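Local coordinates for transcription termination factor FttA (Pyrococcus horikoshii, PDB 3AF6), which probably terminates archaeal transcription by cleaving nascent RNA as a zinc-dependent metallo-beta-lactamase-fold endo- and 5'-3' exonuclease, at residues L215-V220 with I252-A257. Sequence-based numbering, arbitrary orientation.
With ZN (zinc ion), chain I.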
ATOM      1  N   LEU A 215       8.676   6.692  11.631  1.00 32.06           N
ATOM      2  CA  LEU A 215       7.353   6.233  11.988  1.00 33.61           C
ATOM      3  C   LEU A 215       6.964   5.108  11.044  1.00 34.27           C
ATOM      4  O   LEU A 215       7.007   5.278   9.822  1.00 37.07           O
ATOM      5  CB  LEU A 215       6.367   7.396  11.864  1.00 35.81           C
ATOM      6  CG  LEU A 215       4.959   7.265  12.452  1.00 38.30           C
ATOM      7  CD1 LEU A 215       5.040   6.760  13.885  1.00 38.54           C
ATOM      8  CD2 LEU A 215       4.265   8.636  12.404  1.00 39.67           C
ATOM      9  N   VAL A 216       6.622   3.948  11.593  1.00 32.58           N
ATOM     10  CA  VAL A 216       6.189   2.842  10.743  1.00 30.60           C
ATOM     11  C   VAL A 216       4.681   2.775  10.864  1.00 28.98           C
ATOM     12  O   VAL A 216       4.142   2.398  11.899  1.00 26.82           O
ATOM     13  CB  VAL A 216       6.813   1.503  11.162  1.00 30.99           C
ATOM     14  CG1 VAL A 216       6.241   0.374  10.312  1.00 26.78           C
ATOM     15  CG2 VAL A 216       8.317   1.574  10.981  1.00 32.03           C
ATOM     16  N   ASP A 217       4.020   3.157   9.781  1.00 30.03           N
ATOM     17  CA  ASP A 217       2.570   3.229   9.693  1.00 31.61           C
ATOM     18  C   ASP A 217       2.014   4.334  10.582  1.00 32.85           C
ATOM     19  O   ASP A 217       2.681   4.823  11.500  1.00 32.45           O
ATOM     20  CB  ASP A 217       1.912   1.888  10.033  1.00 31.43           C
ATOM     21  CG  ASP A 217       2.086   0.858   8.918  1.00 36.46           C
ATOM     22  OD1 ASP A 217       2.429   1.264   7.779  1.00 37.04           O
ATOM     23  OD2 ASP A 217       1.868  -0.349   9.174  1.00 37.08           O
ATOM     24  N   PHE A 218       0.798   4.755  10.260  1.00 32.84           N
ATOM     25  CA  PHE A 218       0.099   5.791  10.999  1.00 32.51           C
ATOM     26  C   PHE A 218      -1.349   5.660  10.563  1.00 34.89           C
ATOM     27  O   PHE A 218      -1.837   6.397   9.697  1.00 31.91           O
ATOM     28  CB  PHE A 218       0.630   7.169  10.637  1.00 33.13           C
ATOM     29  CG  PHE A 218       0.396   8.201  11.704  1.00 36.31           C
ATOM     30  CD1 PHE A 218       0.995   8.069  12.957  1.00 35.59           C
ATOM     31  CD2 PHE A 218      -0.419   9.301  11.464  1.00 35.23           C
ATOM     32  CE1 PHE A 218       0.783   9.014  13.949  1.00 35.47           C
ATOM     33  CE2 PHE A 218      -0.637  10.257  12.458  1.00 35.49           C
ATOM     34  CZ  PHE A 218      -0.040  10.116  13.697  1.00 34.64           C
ATOM     35  N   GLY A 219      -2.030   4.686  11.161  1.00 35.19           N
ATOM     36  CA  GLY A 219      -3.402   4.442  10.807  1.00 34.27           C
ATOM     37  C   GLY A 219      -4.389   5.120  11.722  1.00 37.84           C
ATOM     38  O   GLY A 219      -4.041   5.803  12.696  1.00 35.49           O
ATOM     39  N   VAL A 220      -5.649   4.918  11.369  1.00 38.96           N
ATOM     40  CA  VAL A 220      -6.780   5.445  12.092  1.00 39.22           C
ATOM     41  C   VAL A 220      -7.657   4.224  12.312  1.00 40.08           C
ATOM     42  O   VAL A 220      -7.464   3.188  11.678  1.00 40.54           O
ATOM     43  CB  VAL A 220      -7.543   6.472  11.235  1.00 38.91           C
ATOM     44  CG1 VAL A 220      -7.979   5.831   9.935  1.00 36.85           C
ATOM     45  CG2 VAL A 220      -8.752   6.989  11.990  1.00 37.74           C
ATOM     46  N   ILE A 252       8.479   8.478   7.445  1.00 32.37           N
ATOM     47  CA  ILE A 252       7.312   7.662   7.747  1.00 30.84           C
ATOM     48  C   ILE A 252       7.333   6.534   6.705  1.00 30.57           C
ATOM     49  O   ILE A 252       7.670   6.757   5.548  1.00 31.70           O
ATOM     50  CB  ILE A 252       5.996   8.462   7.613  1.00 29.25           C
ATOM     51  CG1 ILE A 252       5.968   9.601   8.640  1.00 31.22           C
ATOM     52  CG2 ILE A 252       4.809   7.537   7.834  1.00 26.72           C
ATOM     53  CD1 ILE A 252       4.732  10.507   8.564  1.00 28.43           C
ATOM     54  N   ILE A 253       7.005   5.319   7.113  1.00 29.73           N
ATOM     55  CA  ILE A 253       6.986   4.203   6.181  1.00 30.27           C
ATOM     56  C   ILE A 253       5.614   3.559   6.275  1.00 30.76           C
ATOM     57  O   ILE A 253       5.077   3.419   7.376  1.00 33.13           O
ATOM     58  CB  ILE A 253       8.050   3.148   6.550  1.00 30.73           C
ATOM     59  CG1 ILE A 253       9.396   3.835   6.774  1.00 32.56           C
ATOM     60  CG2 ILE A 253       8.159   2.104   5.447  1.00 26.69           C
ATOM     61  CD1 ILE A 253      10.482   2.909   7.244  1.00 35.67           C
ATOM     62  N   ILE A 254       5.042   3.162   5.144  1.00 28.35           N
ATOM     63  CA  ILE A 254       3.735   2.526   5.178  1.00 30.02           C
ATOM     64  C   ILE A 254       3.788   1.087   4.663  1.00 32.73           C
ATOM     65  O   ILE A 254       4.231   0.850   3.541  1.00 36.13           O
ATOM     66  CB  ILE A 254       2.717   3.332   4.349  1.00 28.15           C
ATOM     67  CG1 ILE A 254       2.689   4.794   4.837  1.00 29.55           C
ATOM     68  CG2 ILE A 254       1.340   2.687   4.446  1.00 24.85           C
ATOM     69  CD1 ILE A 254       2.421   4.985   6.347  1.00 23.32           C
ATOM     70  N   THR A 255       3.337   0.132   5.481  1.00 32.38           N
ATOM     71  CA  THR A 255       3.333  -1.282   5.099  1.00 32.34           C
ATOM     72  C   THR A 255       2.350  -1.559   3.956  1.00 35.53           C
ATOM     73  O   THR A 255       2.676  -2.288   3.008  1.00 36.38           O
ATOM     74  CB  THR A 255       2.951  -2.196   6.285  1.00 31.55           C
ATOM     75  OG1 THR A 255       1.607  -1.924   6.695  1.00 28.97           O
ATOM     76  CG2 THR A 255       3.883  -1.968   7.449  1.00 30.95           C
ATOM     77  N   HIS A 256       1.137  -1.015   4.066  1.00 34.07           N
ATOM     78  CA  HIS A 256       0.142  -1.187   3.018  1.00 35.35           C
ATOM     79  C   HIS A 256      -0.962  -0.143   3.055  1.00 36.67           C
ATOM     80  O   HIS A 256      -1.122   0.583   4.033  1.00 38.59           O
ATOM     81  CB  HIS A 256      -0.434  -2.601   3.003  1.00 36.58           C
ATOM     82  CG  HIS A 256      -1.322  -2.930   4.162  1.00 38.05           C
ATOM     83  ND1 HIS A 256      -0.830  -3.277   5.404  1.00 40.48           N
ATOM     84  CD2 HIS A 256      -2.668  -3.058   4.242  1.00 37.01           C
ATOM     85  CE1 HIS A 256      -1.834  -3.616   6.194  1.00 40.24           C
ATOM     86  NE2 HIS A 256      -2.959  -3.492   5.512  1.00 39.63           N
ATOM     87  N   ALA A 257      -1.723  -0.076   1.976  1.00 37.33           N
ATOM     88  CA  ALA A 257      -2.749   0.934   1.804  1.00 39.60           C
ATOM     89  C   ALA A 257      -3.968   1.067   2.719  1.00 41.60           C
ATOM     90  O   ALA A 257      -4.561   2.146   2.765  1.00 42.76           O
ATOM     91  CB  ALA A 257      -3.214   0.892   0.366  1.00 40.86           C
TER
HETATM   92 ZN    ZN I 657      -4.840  -4.679   5.819  1.00 91.68          ZN
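In the metallo-beta-lactamase fold, Asp217 and Thr255 meet where two neighbouring parallel strands lead into the active site, next to the zinc-binding HxHxDH motif that begins at His256. The strands are paired by Ile253 N to Leu215 O (2.7 Å) and Asp217 N to Ile253 O (2.6 Å). Their side chains suit a buried sheet: Leu215 CB lies alongside Ile252 CG1 at 3.9 Å, while Val216 and Ile253 share the other face, where Ile253 packs on Val351 and Leu353 of the second sheet. With CG anti to its carbonyl carbon (chi1 -74°), Asp217 turns its carboxylate to Thr255. OD1 takes Thr255 N at 2.7 Å in a nearly straight bond. OD2 accepts from Thr255 OG1 at 2.9 Å; both bonds use syn lone pairs. A short, two-pronged acceptor suits this place, and OD2 is also hydrogen-bonded to ND1 of His261, a residue that binds the second zinc. Threonine suits its position because one hydroxyl can both give and receive: OG1 also accepts from His256 ND1 at 3.1 Å, lying 29° out of the imidazole plane. This second-shell chain is consistent with fixing the turn of the imidazole, whose NE2 binds zinc at 2.2 Å.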